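Long-range contacts in uncharacterized protein (Parabacteroides merdae, PDB 4R7F), which is of unknown function but is built from three immunoglobulin-like beta-sandwich domains, the first related to the leading domain of type 9 secretion system plug proteins: residues I14-V19 / F274-S279; Y249-M254 / Y291-T296. One frame throughout, in Å; residues are numbered along the deposited sequence. Where two conformers were deposited one is given.

Contact 1 of 2, residues I14-V19 / F274-S279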
# COMPACT_ATOMS: atom_id res chain seq x y z
N ILE A 14 -29.01 9.54 -14.74
CA ILE A 14 -27.89 9.74 -13.82
C ILE A 14 -26.77 8.75 -14.16
O ILE A 14 -27.00 7.55 -14.28
CB ILE A 14 -28.40 9.53 -12.34
CG1 ILE A 14 -29.46 10.57 -11.97
CG2 ILE A 14 -27.27 9.50 -11.31
CD1 ILE A 14 -28.99 12.00 -12.07
N LYS A 15 -25.53 9.21 -14.28
CA LYS A 15 -24.43 8.30 -14.60
C LYS A 15 -23.23 8.68 -13.78
O LYS A 15 -23.11 9.82 -13.31
CB LYS A 15 -24.05 8.39 -16.06
CG LYS A 15 -25.15 8.03 -17.03
CD LYS A 15 -25.47 6.55 -17.01
CE LYS A 15 -26.42 6.19 -18.15
NZ LYS A 15 -27.42 5.13 -17.81
N THR A 16 -22.35 7.69 -13.60
CA THR A 16 -20.99 7.89 -13.09
C THR A 16 -21.05 8.47 -11.70
O THR A 16 -20.34 9.43 -11.34
CB THR A 16 -20.18 8.76 -14.07
OG1 THR A 16 -20.38 8.25 -15.40
CG2 THR A 16 -18.72 8.74 -13.74
N LEU A 17 -21.93 7.87 -10.90
CA LEU A 17 -21.99 8.18 -9.48
C LEU A 17 -20.72 7.70 -8.80
O LEU A 17 -20.41 6.52 -8.85
CB LEU A 17 -23.18 7.52 -8.84
CG LEU A 17 -23.32 7.71 -7.34
CD1 LEU A 17 -23.60 9.17 -7.01
CD2 LEU A 17 -24.46 6.84 -6.85
N GLN A 18 -20.01 8.62 -8.17
CA GLN A 18 -18.84 8.33 -7.37
C GLN A 18 -19.02 8.87 -5.96
O GLN A 18 -19.51 9.98 -5.77
CB GLN A 18 -17.61 9.01 -7.96
CG GLN A 18 -17.29 8.59 -9.38
CD GLN A 18 -16.07 9.30 -9.95
OE1 GLN A 18 -16.18 10.30 -10.69
NE2 GLN A 18 -14.91 8.79 -9.63
N VAL A 19 -18.62 8.04 -5.01
CA VAL A 19 -18.50 8.36 -3.61
C VAL A 19 -17.05 8.08 -3.16
O VAL A 19 -16.58 6.95 -3.15
CB VAL A 19 -19.48 7.51 -2.80
CG1 VAL A 19 -19.40 7.87 -1.32
CG2 VAL A 19 -20.89 7.69 -3.36
N PHE A 274 -12.68 2.86 -11.02
CA PHE A 274 -12.49 3.49 -12.32
C PHE A 274 -12.07 4.93 -12.13
O PHE A 274 -12.26 5.49 -11.06
CB PHE A 274 -13.78 3.41 -13.17
CG PHE A 274 -14.93 4.23 -12.65
CD1 PHE A 274 -14.98 5.58 -12.88
CD2 PHE A 274 -15.97 3.64 -11.98
CE1 PHE A 274 -16.03 6.32 -12.40
CE2 PHE A 274 -17.03 4.36 -11.54
CZ PHE A 274 -17.06 5.70 -11.73
N PHE A 275 -11.53 5.54 -13.19
CA PHE A 275 -10.95 6.87 -13.11
C PHE A 275 -11.31 7.58 -14.38
O PHE A 275 -10.98 7.10 -15.47
CB PHE A 275 -9.45 6.78 -12.98
CG PHE A 275 -9.02 5.95 -11.82
CD1 PHE A 275 -8.86 4.58 -11.96
CD2 PHE A 275 -8.87 6.52 -10.56
CE1 PHE A 275 -8.54 3.79 -10.87
CE2 PHE A 275 -8.53 5.74 -9.49
CZ PHE A 275 -8.37 4.38 -9.64
N ILE A 276 -11.99 8.71 -14.25
CA ILE A 276 -12.45 9.47 -15.40
C ILE A 276 -11.29 10.34 -15.91
O ILE A 276 -10.76 11.15 -15.18
CB ILE A 276 -13.67 10.31 -15.06
CG1 ILE A 276 -14.83 9.44 -14.54
CG2 ILE A 276 -14.08 11.15 -16.26
CD1 ILE A 276 -15.31 8.34 -15.47
N ARG A 277 -10.94 10.12 -17.18
CA ARG A 277 -9.74 10.67 -17.81
C ARG A 277 -10.02 10.76 -19.32
O ARG A 277 -10.79 9.98 -19.86
CB ARG A 277 -8.51 9.77 -17.57
CG ARG A 277 -8.20 9.39 -16.12
CD ARG A 277 -7.05 8.38 -16.04
NE ARG A 277 -6.39 8.34 -14.73
CZ ARG A 277 -5.86 7.24 -14.22
NH1 ARG A 277 -5.95 6.11 -14.90
NH2 ARG A 277 -5.27 7.24 -13.03
N CYS A 278 -9.40 11.72 -20.00
CA CYS A 278 -9.40 11.73 -21.47
C CYS A 278 -8.14 12.44 -21.95
O CYS A 278 -7.55 13.20 -21.18
CB CYS A 278 -10.68 12.33 -22.05
SG CYS A 278 -11.35 13.74 -21.17
N SER A 279 -7.72 12.16 -23.19
CA SER A 279 -6.47 12.71 -23.75
C SER A 279 -6.49 14.24 -23.85
O SER A 279 -7.38 14.82 -24.50
CB SER A 279 -6.20 12.09 -25.13
OG SER A 279 -5.60 10.81 -24.99
O HOH W 1 -12.75 10.01 -11.47

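Contact 2 of 2, residues Y249-M254 / Y291-T296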
# COMPACT_ATOMS: atom_id res chain seq x y z
N TYR A 249 -20.16 7.24 -30.12
CA TYR A 249 -19.01 6.36 -30.38
C TYR A 249 -19.21 5.05 -29.64
O TYR A 249 -19.79 5.03 -28.57
CB TYR A 249 -17.71 7.00 -29.92
CG TYR A 249 -17.27 8.08 -30.84
CD1 TYR A 249 -16.54 7.79 -31.98
CD2 TYR A 249 -17.60 9.41 -30.58
CE1 TYR A 249 -16.14 8.79 -32.84
CE2 TYR A 249 -17.19 10.42 -31.43
CZ TYR A 249 -16.47 10.10 -32.57
OH TYR A 249 -16.05 11.11 -33.43
N ASN A 250 -18.74 3.97 -30.24
CA ASN A 250 -18.89 2.63 -29.72
C ASN A 250 -17.52 2.03 -29.55
O ASN A 250 -16.73 1.94 -30.50
CB ASN A 250 -19.70 1.74 -30.69
CG ASN A 250 -21.20 1.97 -30.58
OD1 ASN A 250 -21.92 1.14 -30.05
ND2 ASN A 250 -21.69 3.10 -31.09
N VAL A 251 -17.24 1.60 -28.34
CA VAL A 251 -16.01 0.91 -28.03
C VAL A 251 -16.18 -0.60 -27.97
O VAL A 251 -16.80 -1.11 -27.04
CB VAL A 251 -15.47 1.36 -26.69
CG1 VAL A 251 -14.10 0.72 -26.47
CG2 VAL A 251 -15.44 2.88 -26.63
N GLU A 252 -15.61 -1.31 -28.95
CA GLU A 252 -15.60 -2.77 -28.92
C GLU A 252 -14.39 -3.21 -28.11
O GLU A 252 -13.25 -3.00 -28.52
CB GLU A 252 -15.57 -3.35 -30.34
CG GLU A 252 -16.06 -4.81 -30.42
CD GLU A 252 -15.36 -5.63 -31.52
OE1 GLU A 252 -14.68 -5.02 -32.36
OE2 GLU A 252 -15.49 -6.88 -31.55
N LEU A 253 -14.63 -3.79 -26.94
CA LEU A 253 -13.56 -4.30 -26.14
C LEU A 253 -13.15 -5.63 -26.73
O LEU A 253 -13.96 -6.35 -27.32
CB LEU A 253 -13.99 -4.52 -24.69
CG LEU A 253 -14.40 -3.33 -23.83
CD1 LEU A 253 -14.81 -3.75 -22.42
CD2 LEU A 253 -13.25 -2.40 -23.75
N MSE A 254 -11.87 -5.95 -26.55
CA MSE A 254 -11.33 -7.24 -26.88
C MSE A 254 -12.07 -8.27 -26.09
O MSE A 254 -12.65 -7.99 -25.03
CB MSE A 254 -9.86 -7.29 -26.50
CG MSE A 254 -9.01 -6.45 -27.46
SE MSE A 254 -7.14 -6.54 -26.85
CE MSE A 254 -6.41 -5.50 -28.36
N TYR A 291 -19.44 7.00 -24.24
CA TYR A 291 -19.44 6.11 -25.38
C TYR A 291 -20.19 4.84 -24.97
O TYR A 291 -20.30 4.55 -23.78
CB TYR A 291 -18.00 5.75 -25.80
CG TYR A 291 -17.12 6.90 -26.32
CD1 TYR A 291 -17.61 8.20 -26.52
CD2 TYR A 291 -15.78 6.67 -26.63
CE1 TYR A 291 -16.79 9.22 -26.99
CE2 TYR A 291 -14.97 7.69 -27.11
CZ TYR A 291 -15.47 8.96 -27.29
OH TYR A 291 -14.64 9.97 -27.76
N ILE A 292 -20.72 4.11 -25.94
CA ILE A 292 -21.29 2.80 -25.66
C ILE A 292 -20.14 1.82 -25.61
O ILE A 292 -19.47 1.61 -26.61
CB ILE A 292 -22.22 2.30 -26.76
CG1 ILE A 292 -23.37 3.26 -27.00
CG2 ILE A 292 -22.79 0.93 -26.39
CD1 ILE A 292 -24.27 3.39 -25.82
N VAL A 293 -19.92 1.20 -24.45
CA VAL A 293 -18.86 0.19 -24.37
C VAL A 293 -19.43 -1.22 -24.43
O VAL A 293 -20.37 -1.52 -23.72
CB VAL A 293 -18.02 0.39 -23.13
CG1 VAL A 293 -16.88 -0.60 -23.09
CG2 VAL A 293 -17.53 1.83 -23.11
N HIS A 294 -18.83 -2.07 -25.27
CA HIS A 294 -19.31 -3.41 -25.52
C HIS A 294 -18.39 -4.43 -24.89
O HIS A 294 -17.21 -4.52 -25.27
CB HIS A 294 -19.39 -3.72 -27.02
CG HIS A 294 -20.30 -2.82 -27.77
ND1 HIS A 294 -21.60 -3.15 -28.07
CD2 HIS A 294 -20.10 -1.58 -28.27
CE1 HIS A 294 -22.16 -2.15 -28.72
NE2 HIS A 294 -21.28 -1.18 -28.84
N PHE A 295 -18.96 -5.20 -23.97
CA PHE A 295 -18.22 -6.26 -23.27
C PHE A 295 -18.61 -7.59 -23.83
O PHE A 295 -19.79 -7.82 -24.10
CB PHE A 295 -18.58 -6.28 -21.79
CG PHE A 295 -18.16 -5.06 -21.02
CD1 PHE A 295 -18.89 -3.90 -21.09
CD2 PHE A 295 -17.07 -5.11 -20.18
CE1 PHE A 295 -18.52 -2.81 -20.35
CE2 PHE A 295 -16.69 -4.01 -19.46
CZ PHE A 295 -17.42 -2.86 -19.53
N THR A 296 -17.63 -8.48 -23.95
CA THR A 296 -17.84 -9.81 -24.48
C THR A 296 -17.09 -10.81 -23.65
O THR A 296 -15.88 -10.66 -23.48
CB THR A 296 -17.33 -9.90 -25.94
OG1 THR A 296 -18.08 -8.99 -26.76
CG2 THR A 296 -17.53 -11.26 -26.48
O HOH W 2 -16.54 -6.66 -26.74
O HOH W 3 -14.99 -7.65 -23.36

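Contact 1 of 2, residues I14-V19 / F274-S279
This is a small contact between domains: an outer strand of one immunoglobulin-like beta-sandwich, near the N-terminus, meets a short strand of the C-terminal sandwich. Strand 14-21 borders a sheet next to strand 39-46, whereas strand 274-276 pairs with strand 342-352. The segment axes stay 10.0 Å apart and cross at 113°, no backbone hydrogen bond joins them, and only 170 Å² is buried, mostly by side chains. The positive phi of Thr16 (62°) is consistent with a beta bulge there, as Lys15 and Gln18, three residues apart, make backbone hydrogen bonds with Asp44 and Asn42, two residues apart on strand 39-46. Thr16 and Gln18 both point toward the second strand, while Leu17 turns away onto Ile41, Phe43 and Phe131 inside its own domain. The methyl of Thr16, anti to its backbone N, meets Ile276 tip to tip, with CG2 3.8 Å from Ile276 CD1. The same Thr16 CG2 lies 3.9 Å from Phe274 CE1, so the methyl packs against both hydrophobic residues. Thr16 OG1 hydrogen-bonds to Tyr290 OH, on strand 290-298 of the same C-terminal domain. Phe274, its CG in the crowded position between backbone N and carbonyl carbon, extends its ring tip toward Gln18 and also meets the ring of Tyr344. Gln18, extended beyond CG, crosses that tip obliquely, its CG 3.7 Å from Phe274 CZ. The amide plane stands 37° from the ring plane, and Gln18 CD is 3.9 Å from Phe274 CE1. The apolar touch is supplemented by one polar link through solvent. Gln18 NE2 donates to a water at 3.1 Å, and the backbone N of Ile276 donates to the same water oxygen at 3.2 Å.

Contact 2 of 2, residues Y249-M254 / Y291-T296
Strands 249-253 and 291-296 run parallel, 19° apart in direction, as neighbours in a mixed sheet of the C-terminal immunoglobulin-like sandwich. Four backbone hydrogen bonds join them: Ile292 N to Tyr249 O, Val251 N to Ile292 O, His294 N to Val251 O and Leu253 N to His294 O, the last the longest at 3.2 Å. On one face Asn250, Ile292 and His294 gather. Asn250 OD1 accepts the NE2 proton of His294 at 2.7 Å. The bond is nearly straight (173°), falls on a carbonyl lone pair and lies in the imidazole plane, which helps hold the amide and imidazole nearly coplanar. Ile292 CB packs beside that OD1. On the other face the contacts are apolar. Tyr249 CB stands over the centre of the Tyr291 ring, 3.5 Å from its centroid, a CH-pi contact, and Val251 CG2 touches the ring's edge at CD2. The two tyrosine rings lie side by side, pointing the same way, their planes oblique at 43°. An alanine in place of Tyr291 would remove this ring and probably leave Tyr249 and Val251 less well packed. Farther along, Leu253 CG meets Val293 CG1, and Leu253 CD1 makes a CH-pi contact over one face of the Phe295 ring, 3.5 Å from Phe295 CD2. Where the strands spread apart, a water donates to Leu253 O and His294 O and accepts from Thr296 OG1 at 2.8 Å.

In the fold
Contact 1 joins two domains, whereas contact 2 holds adjacent strands within one of them, the C-terminal sandwich. Both are partly buried, but contact 1 lies nearer the middle: the contact centres lie about 13 Å and about 23 Å from the centre of the chain. Contact 2 combines backbone hydrogen bonds with extensive side-chain packing; contact 1 has no direct hydrogen bond and relies on apolar touches and one bridging water. The two do not touch, their nearest atoms being about 7 Å apart, yet they share surroundings: strand 290-298 of contact 2 also carries Tyr290, whose hydroxyl hydrogen-bonds with that of Thr16, and strand 332-340 beside it brings Lys340 against Thr16 and Ile276.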